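Local coordinates for protein malate dehydrogenase (Porphyromonas gingivalis, PDB 3FI9) that probably catalyses the NAD-dependent interconversion of malate and oxaloacetate, at residues T132-L137 with G321-I326; E52-R55 with G61-L64; E161-F166 with S171-T176. One frame throughout, in Å; residues are numbered along the deposited sequence.

Contact 1 of 3, residues T132-L137 with G321-I326; sequences TGLVTL and GIIPAI
Leu134 and Val135, on one flank of helix 129-140, meet Ile322 and Ile323 of the loop that follows the C-terminal helix 297-319, in a purely apolar contact. Leu134 comes first and touches lightly: its CD2 stands 4.3 Å from CD1 of Ile323, methyl against methyl. Trp329, near the end of the modelled chain, packs on both of these side chains.

Val135 carries most of the contact and splits its two methyls between the two isoleucines. CG2, anti to the carbonyl carbon and beside the backbone N, approaches Ile323 most closely, at 3.6 Å from CG1 and 3.7 Å from CD1. The end of Ile323 therefore lies along this methyl, and the two side chains meet at a slant. An extended second torsion (chi2 -178°) carries CD1 of Ile323 past Val135 to Leu134. The other methyl, CG1 of Val135, looks to Ile322 at a looser 4.3 Å from CG2.

A polar bond to the loop comes from just beyond the segment, where Tyr139 OH of the same helix is hydrogen-bonded to Ile322 O. Gly321, with positive phi, closes helix 297-319 in a Schellman motif, and the two buried isoleucines follow directly; Val317 touches both of them, while Ala105 and Ala106 of helix 94-115 pack on Val135. The arrangement is a C-terminal tail laid against a helix of the NAD-binding Rossmann domain, tying the last helix of the chain to the nucleotide-binding half.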
loop_
_atom_site.group_PDB
_atom_site.type_symbol
_atom_site.label_atom_id
_atom_site.label_comp_id
_atom_site.label_asym_id
_atom_site.label_seq_id
_atom_site.Cartn_x
_atom_site.Cartn_y
_atom_site.Cartn_z
ATOM N N THR A 132 16.866 -19.803 -0.121
ATOM C CA THR A 132 15.814 -19.753 -1.148
ATOM C C THR A 132 16.259 -19.031 -2.399
ATOM O O THR A 132 15.990 -19.459 -3.541
ATOM C CB THR A 132 14.513 -19.127 -0.599
ATOM O OG1 THR A 132 14.784 -17.807 -0.080
ATOM C CG2 THR A 132 13.967 -19.992 0.529
ATOM N N GLY A 133 16.931 -17.902 -2.207
ATOM C CA GLY A 133 17.474 -17.216 -3.329
ATOM C C GLY A 133 18.515 -18.047 -4.073
ATOM O O GLY A 133 18.549 -18.024 -5.318
ATOM N N LEU A 134 19.382 -18.764 -3.349
ATOM C CA LEU A 134 20.456 -19.529 -4.063
ATOM C C LEU A 134 19.865 -20.736 -4.818
ATOM O O LEU A 134 20.251 -21.054 -5.949
ATOM C CB LEU A 134 21.517 -19.997 -3.054
ATOM C CG LEU A 134 22.639 -20.929 -3.514
ATOM C CD1 LEU A 134 23.473 -20.251 -4.563
ATOM C CD2 LEU A 134 23.546 -21.316 -2.305
ATOM N N VAL A 135 18.900 -21.391 -4.189
ATOM C CA VAL A 135 18.248 -22.542 -4.816
ATOM C C VAL A 135 17.483 -22.082 -6.040
ATOM O O VAL A 135 17.546 -22.708 -7.109
ATOM C CB VAL A 135 17.255 -23.197 -3.850
ATOM C CG1 VAL A 135 16.350 -24.177 -4.599
ATOM C CG2 VAL A 135 17.998 -23.907 -2.691
ATOM N N THR A 136 16.751 -20.981 -5.913
ATOM C CA THR A 136 16.072 -20.484 -7.116
ATOM C C THR A 136 17.025 -20.192 -8.251
ATOM O O THR A 136 16.744 -20.561 -9.397
ATOM C CB THR A 136 15.173 -19.250 -6.835
ATOM O OG1 THR A 136 14.109 -19.631 -5.986
ATOM C CG2 THR A 136 14.560 -18.717 -8.125
ATOM N N LEU A 137 18.124 -19.464 -7.976
ATOM C CA LEU A 137 19.134 -19.185 -8.989
ATOM C C LEU A 137 19.615 -20.468 -9.685
ATOM O O LEU A 137 19.656 -20.559 -10.918
ATOM C CB LEU A 137 20.343 -18.464 -8.341
ATOM C CG LEU A 137 21.508 -18.081 -9.240
ATOM C CD1 LEU A 137 21.038 -17.363 -10.522
ATOM C CD2 LEU A 137 22.642 -17.311 -8.486
ATOM N N GLY A 321 20.220 -33.159 -0.724
ATOM C CA GLY A 321 20.168 -33.423 -2.184
ATOM C C GLY A 321 19.427 -32.401 -3.070
ATOM O O GLY A 321 19.124 -32.678 -4.250
ATOM N N ILE A 322 19.146 -31.214 -2.526
ATOM C CA ILE A 322 18.337 -30.232 -3.236
ATOM C C ILE A 322 19.245 -29.285 -4.027
ATOM O O ILE A 322 19.050 -29.006 -5.225
ATOM C CB ILE A 322 17.499 -29.385 -2.247
ATOM C CG1 ILE A 322 16.357 -30.212 -1.650
ATOM C CG2 ILE A 322 16.961 -28.100 -3.000
ATOM C CD1 ILE A 322 15.632 -29.546 -0.440
ATOM N N ILE A 323 20.272 -28.809 -3.331
ATOM C CA ILE A 323 21.330 -28.056 -3.966
ATOM C C ILE A 323 22.383 -29.102 -4.402
ATOM O O ILE A 323 22.760 -29.975 -3.612
ATOM C CB ILE A 323 21.910 -27.052 -2.936
ATOM C CG1 ILE A 323 20.841 -26.031 -2.501
ATOM C CG2 ILE A 323 23.156 -26.340 -3.461
ATOM C CD1 ILE A 323 21.386 -24.956 -1.497
ATOM N N PRO A 324 22.854 -29.032 -5.654
ATOM C CA PRO A 324 23.866 -30.003 -6.088
ATOM C C PRO A 324 25.196 -29.775 -5.387
ATOM O O PRO A 324 25.425 -28.681 -4.842
ATOM C CB PRO A 324 24.037 -29.702 -7.581
ATOM C CG PRO A 324 22.916 -28.763 -7.944
ATOM C CD PRO A 324 22.596 -28.009 -6.681
ATOM N N ALA A 325 26.046 -30.805 -5.375
ATOM C CA ALA A 325 27.441 -30.653 -4.935
ATOM C C ALA A 325 28.057 -29.406 -5.513
ATOM O O ALA A 325 27.913 -29.099 -6.707
ATOM C CB ALA A 325 28.286 -31.872 -5.351
ATOM N N ILE A 326 28.798 -28.679 -4.697
ATOM C CA ILE A 326 29.365 -27.441 -5.220
ATOM C C ILE A 326 30.202 -27.734 -6.473
ATOM O O ILE A 326 30.151 -26.998 -7.454
ATOM C CB ILE A 326 30.167 -26.708 -4.137
ATOM C CG1 ILE A 326 29.200 -25.949 -3.227
ATOM C CG2 ILE A 326 31.186 -25.773 -4.742
ATOM C CD1 ILE A 326 29.845 -25.542 -1.917
#

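Contact 2 of 3, residues E52-R55 with G61-L64; sequences EEIR and GLNL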
loop_
_atom_site.group_PDB
_atom_site.type_symbol
_atom_site.label_atom_id
_atom_site.label_comp_id
_atom_site.label_asym_id
_atom_site.label_seq_id
_atom_site.Cartn_x
_atom_site.Cartn_y
_atom_site.Cartn_z
ATOM N N GLU A 52 -9.827 -7.981 -7.077
ATOM C CA GLU A 52 -11.019 -7.123 -7.023
ATOM C C GLU A 52 -10.641 -5.800 -6.360
ATOM O O GLU A 52 -10.976 -4.737 -6.861
ATOM C CB GLU A 52 -12.180 -7.800 -6.272
ATOM C CG GLU A 52 -12.794 -9.026 -6.996
ATOM C CD GLU A 52 -13.472 -8.715 -8.350
ATOM O OE1 GLU A 52 -12.979 -7.887 -9.151
ATOM O OE2 GLU A 52 -14.511 -9.340 -8.641
ATOM N N GLU A 53 -9.906 -5.857 -5.263
ATOM C CA GLU A 53 -9.455 -4.624 -4.600
ATOM C C GLU A 53 -8.582 -3.749 -5.529
ATOM O O GLU A 53 -8.751 -2.538 -5.584
ATOM C CB GLU A 53 -8.735 -4.953 -3.299
ATOM C CG GLU A 53 -9.695 -5.203 -2.110
ATOM C CD GLU A 53 -9.471 -4.181 -0.986
ATOM O OE1 GLU A 53 -9.785 -2.989 -1.158
ATOM O OE2 GLU A 53 -8.920 -4.582 0.057
ATOM N N ILE A 54 -7.644 -4.360 -6.243
ATOM C CA ILE A 54 -6.782 -3.592 -7.139
ATOM C C ILE A 54 -7.601 -2.945 -8.245
ATOM O O ILE A 54 -7.471 -1.749 -8.535
ATOM C CB ILE A 54 -5.679 -4.468 -7.739
ATOM C CG1 ILE A 54 -4.904 -5.145 -6.568
ATOM C CG2 ILE A 54 -4.835 -3.652 -8.757
ATOM C CD1 ILE A 54 -4.243 -4.117 -5.590
ATOM N N ARG A 55 -8.492 -3.736 -8.833
ATOM C CA ARG A 55 -9.374 -3.209 -9.859
ATOM C C ARG A 55 -10.192 -1.992 -9.374
ATOM O O ARG A 55 -10.412 -1.064 -10.125
ATOM C CB ARG A 55 -10.328 -4.308 -10.325
ATOM C CG ARG A 55 -9.670 -5.333 -11.220
ATOM C CD ARG A 55 -10.539 -6.575 -11.226
ATOM N NE ARG A 55 -10.100 -7.550 -12.214
ATOM C CZ ARG A 55 -10.689 -8.736 -12.427
ATOM N NH1 ARG A 55 -11.686 -9.127 -11.666
ATOM N NH2 ARG A 55 -10.240 -9.571 -13.368
ATOM N N GLY A 61 -4.977 2.597 -17.166
ATOM C CA GLY A 61 -4.189 1.777 -18.123
ATOM C C GLY A 61 -3.698 0.420 -17.628
ATOM O O GLY A 61 -2.957 -0.306 -18.333
ATOM N N LEU A 62 -4.081 0.053 -16.408
ATOM C CA LEU A 62 -3.587 -1.206 -15.871
ATOM C C LEU A 62 -4.276 -2.353 -16.596
ATOM O O LEU A 62 -5.486 -2.316 -16.771
ATOM C CB LEU A 62 -3.876 -1.312 -14.372
ATOM C CG LEU A 62 -3.146 -2.433 -13.636
ATOM C CD1 LEU A 62 -1.623 -2.186 -13.657
ATOM C CD2 LEU A 62 -3.645 -2.550 -12.202
ATOM N N ASN A 63 -3.523 -3.365 -16.967
ATOM C CA ASN A 63 -4.083 -4.608 -17.524
ATOM C C ASN A 63 -3.874 -5.752 -16.506
ATOM O O ASN A 63 -3.051 -6.651 -16.729
ATOM C CB ASN A 63 -3.338 -5.011 -18.786
ATOM C CG ASN A 63 -3.718 -4.159 -20.037
ATOM O OD1 ASN A 63 -4.907 -3.995 -20.363
ATOM N ND2 ASN A 63 -2.695 -3.662 -20.762
ATOM N N LEU A 64 -4.584 -5.717 -15.395
ATOM C CA LEU A 64 -4.345 -6.692 -14.342
ATOM C C LEU A 64 -4.855 -8.100 -14.745
ATOM O O LEU A 64 -5.946 -8.240 -15.280
ATOM C CB LEU A 64 -5.049 -6.250 -13.072
ATOM C CG LEU A 64 -4.678 -7.032 -11.810
ATOM C CD1 LEU A 64 -3.275 -6.563 -11.234
ATOM C CD2 LEU A 64 -5.777 -6.870 -10.722
HETATM O O HOH W 1 -8.199 -7.061 -14.437
#
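Apolar contacts between Ile54 and the two leucines Leu62 and Leu64 make up the dry part of this contact. Ile54 CG2 is the shared methyl: it lies 3.8 Å from Leu62 CD2 and 3.9 Å from Leu64 CD2. The latter methyl also sits 3.8 Å from Ile54 CB, so it rests against the branch point of the isoleucine. Leu64 runs roughly perpendicular to Ile54, whereas Leu62 meets it at a slant. Both leucines hold CG anti to the backbone N (chi1 -167° in Leu62 and -169° in Leu64), which places their CD2 methyls against Ile54. Arg55 adds the aliphatic part of its side chain, with CG 4.2 Å from Leu64 CD2.

The polar link is a water bridge. Water 1 accepts from Arg55 NE at 3.0 Å and donates to Leu64 O at 2.7 Å, joining the side chain of the helix to the backbone of the loop.

A salt bridge within the helix steadies the guanidinium group: Arg55 NH1 donates to Glu52 OE1 at 3.1 Å. The acceptor lies almost in the guanidinium plane, but the arginine approaches the carboxylate from above its plane. With Glu52 and the water both at its edge, the group is restrained against rotation. Glu52 OE2 has a second partner in Lys164 of the second subunit.

Behind the apolar cluster, Ala25 and Gln26 of helix 19-30 touch Ile54, and Ala29 of that helix reaches Leu62. Leu37 and Leu39 of strand 37-40 lie against Leu64. The contact thus sits in the beta-alpha-beta crossover from strand 37-40 through helix 44-57 to strand 65-67, the outermost strand at this end of the chain's Rossmann sheet.

Contact 3 of 3, residues E161-F166 with S171-T176; sequences ELAKHF and SLVTNT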
loop_
_atom_site.group_PDB
_atom_site.type_symbol
_atom_site.label_atom_id
_atom_site.label_comp_id
_atom_site.label_asym_id
_atom_site.label_seq_id
_atom_site.Cartn_x
_atom_site.Cartn_y
_atom_site.Cartn_z
ATOM N N GLU A 161 16.306 3.095 13.974
ATOM C CA GLU A 161 16.686 2.992 15.375
ATOM C C GLU A 161 17.715 4.054 15.752
ATOM O O GLU A 161 17.584 4.658 16.804
ATOM C CB GLU A 161 17.150 1.567 15.736
ATOM C CG GLU A 161 16.064 0.448 15.604
ATOM C CD GLU A 161 14.894 0.601 16.564
ATOM O OE1 GLU A 161 15.074 1.053 17.719
ATOM O OE2 GLU A 161 13.773 0.245 16.170
ATOM N N LEU A 162 18.693 4.339 14.874
ATOM C CA LEU A 162 19.637 5.464 15.076
ATOM C C LEU A 162 18.958 6.832 15.095
ATOM O O LEU A 162 19.261 7.678 15.967
ATOM C CB LEU A 162 20.750 5.451 14.033
ATOM C CG LEU A 162 21.863 4.408 14.303
ATOM C CD1 LEU A 162 22.624 4.166 13.021
ATOM C CD2 LEU A 162 22.820 4.896 15.427
ATOM N N ALA A 163 18.033 7.062 14.163
ATOM C CA ALA A 163 17.319 8.335 14.158
ATOM C C ALA A 163 16.467 8.527 15.429
ATOM O O ALA A 163 16.457 9.616 16.006
ATOM C CB ALA A 163 16.464 8.503 12.855
ATOM N N LYS A 164 15.832 7.464 15.901
ATOM C CA LYS A 164 15.089 7.525 17.165
ATOM C C LYS A 164 15.980 7.846 18.375
ATOM O O LYS A 164 15.608 8.669 19.227
ATOM C CB LYS A 164 14.343 6.208 17.407
ATOM C CG LYS A 164 13.160 5.976 16.434
ATOM C CD LYS A 164 12.789 4.492 16.307
ATOM C CE LYS A 164 12.512 3.842 17.650
ATOM N NZ LYS A 164 11.975 2.453 17.482
ATOM N N HIS A 165 17.122 7.157 18.473
ATOM C CA HIS A 165 18.099 7.406 19.543
ATOM C C HIS A 165 18.513 8.873 19.594
ATOM O O HIS A 165 18.551 9.488 20.662
ATOM C CB HIS A 165 19.369 6.532 19.390
ATOM C CG HIS A 165 20.391 6.806 20.447
ATOM N ND1 HIS A 165 20.298 6.285 21.723
ATOM C CD2 HIS A 165 21.471 7.627 20.452
ATOM C CE1 HIS A 165 21.312 6.724 22.448
ATOM N NE2 HIS A 165 22.033 7.545 21.703
ATOM N N PHE A 166 18.822 9.432 18.437
ATOM C CA PHE A 166 19.364 10.802 18.361
ATOM C C PHE A 166 18.258 11.840 18.294
ATOM O O PHE A 166 18.502 13.030 18.395
ATOM C CB PHE A 166 20.325 10.932 17.181
ATOM C CG PHE A 166 21.680 10.293 17.436
ATOM C CD1 PHE A 166 22.614 10.920 18.267
ATOM C CD2 PHE A 166 21.997 9.063 16.886
ATOM C CE1 PHE A 166 23.874 10.344 18.515
ATOM C CE2 PHE A 166 23.261 8.472 17.121
ATOM C CZ PHE A 166 24.184 9.105 17.941
ATOM N N SER A 171 16.006 10.483 7.673
ATOM C CA SER A 171 16.823 10.645 6.459
ATOM C C SER A 171 18.167 11.273 6.755
ATOM O O SER A 171 19.049 11.238 5.923
ATOM C CB SER A 171 16.105 11.596 5.473
ATOM O OG SER A 171 15.462 10.857 4.470
ATOM N N LEU A 172 18.319 11.837 7.944
ATOM C CA LEU A 172 19.588 12.480 8.317
ATOM C C LEU A 172 20.635 11.471 8.775
ATOM O O LEU A 172 21.801 11.813 8.961
ATOM C CB LEU A 172 19.348 13.502 9.409
ATOM C CG LEU A 172 18.235 14.522 9.080
ATOM C CD1 LEU A 172 18.039 15.525 10.241
ATOM C CD2 LEU A 172 18.601 15.237 7.805
ATOM N N VAL A 173 20.222 10.225 8.961
ATOM C CA VAL A 173 21.188 9.150 9.253
ATOM C C VAL A 173 21.490 8.505 7.877
ATOM O O VAL A 173 20.629 7.871 7.286
ATOM C CB VAL A 173 20.605 8.113 10.243
ATOM C CG1 VAL A 173 21.629 7.010 10.543
ATOM C CG2 VAL A 173 20.190 8.770 11.535
ATOM N N THR A 174 22.696 8.663 7.368
ATOM C CA THR A 174 22.909 8.324 5.985
ATOM C C THR A 174 23.781 7.084 5.888
ATOM O O THR A 174 24.589 6.833 6.772
ATOM C CB THR A 174 23.515 9.529 5.233
ATOM O OG1 THR A 174 24.704 9.961 5.916
ATOM C CG2 THR A 174 22.490 10.685 5.245
ATOM N N ASN A 175 23.574 6.278 4.840
ATOM C CA ASN A 175 24.478 5.154 4.547
ATOM C C ASN A 175 24.616 4.125 5.672
ATOM O O ASN A 175 25.731 3.617 5.936
ATOM C CB ASN A 175 25.872 5.666 4.174
ATOM C CG ASN A 175 26.572 4.765 3.163
ATOM O OD1 ASN A 175 25.916 4.102 2.377
ATOM N ND2 ASN A 175 27.903 4.722 3.196
ATOM N N THR A 176 23.499 3.766 6.301
ATOM C CA THR A 176 23.519 2.722 7.325
ATOM C C THR A 176 23.530 1.405 6.564
ATOM O O THR A 176 22.748 1.218 5.610
ATOM C CB THR A 176 22.245 2.733 8.164
ATOM O OG1 THR A 176 21.155 3.085 7.307
ATOM C CG2 THR A 176 22.314 3.744 9.282
#
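Helix 153-166 packs here on the chain that returns from it, through a short 3-10 turn into strand 173-174, in a buried contact made by apolar side-chain groups within the C-terminal domain. Val173 is the wedge between two successive helix residues. Its CG1, anti to the backbone N (chi1 -179°), faces Leu162 and lies 3.9 Å from both CB and CD1 of that residue. The valine lies roughly perpendicular to the leucine. The other methyl, CG2, settles on Ala163, 3.8 Å from the backbone N and 4.0 Å from CB, so this methyl rests on the helix backbone as well as on the alanine side chain.

Farther along the returning chain, Thr176 turns its methyl to the same leucine, with CG2 3.8 Å from Leu162 CD1. These two side chains lie alongside each other, running in opposite senses. The hydroxyl of Thr176 is bonded instead to Ser155 O near the start of the helix, which divides the threonine between an apolar contact and a polar one. Val173 also has a polar tie to the helix, through its carbonyl oxygen and Gln159 NE2.

On the helix, Lys164 NZ forms a salt bridge with Glu161 OE2 at 3.1 Å, meeting the carboxylate 38° out of its plane. Glu161 OE1 pairs within the chain with Arg220 of helix 211-222. The dimer interface is close by: Ser171 OG is hydrogen-bonded to Gly61 N of the second subunit. What results is a helix followed by a short 3-10 turn and strand 173-174, which is outermost, within this chain, in a small antiparallel sheet of the alpha/beta C-terminal domain of the LDH/MDH superfamily.

All four touching residues are buried in contacts 1 and 3, while contact 2 is only partly buried and is the one with a water bridge between its segments; contacts 2 and 3 both carry a salt bridge within their helix. No two share a helix or strand. Contact 1 joins distant parts of the sequence, and contact 3 is nested inside the long loop it closes. Contacts 2 and 3 each fold a helix back on the chain that soon follows it, one in the NAD-binding domain and one in the C-terminal domain. Both reach the second subunit, where Glu52 of one copy pairs with Lys164 of the other; contact 1 touches no other chain of the assembly.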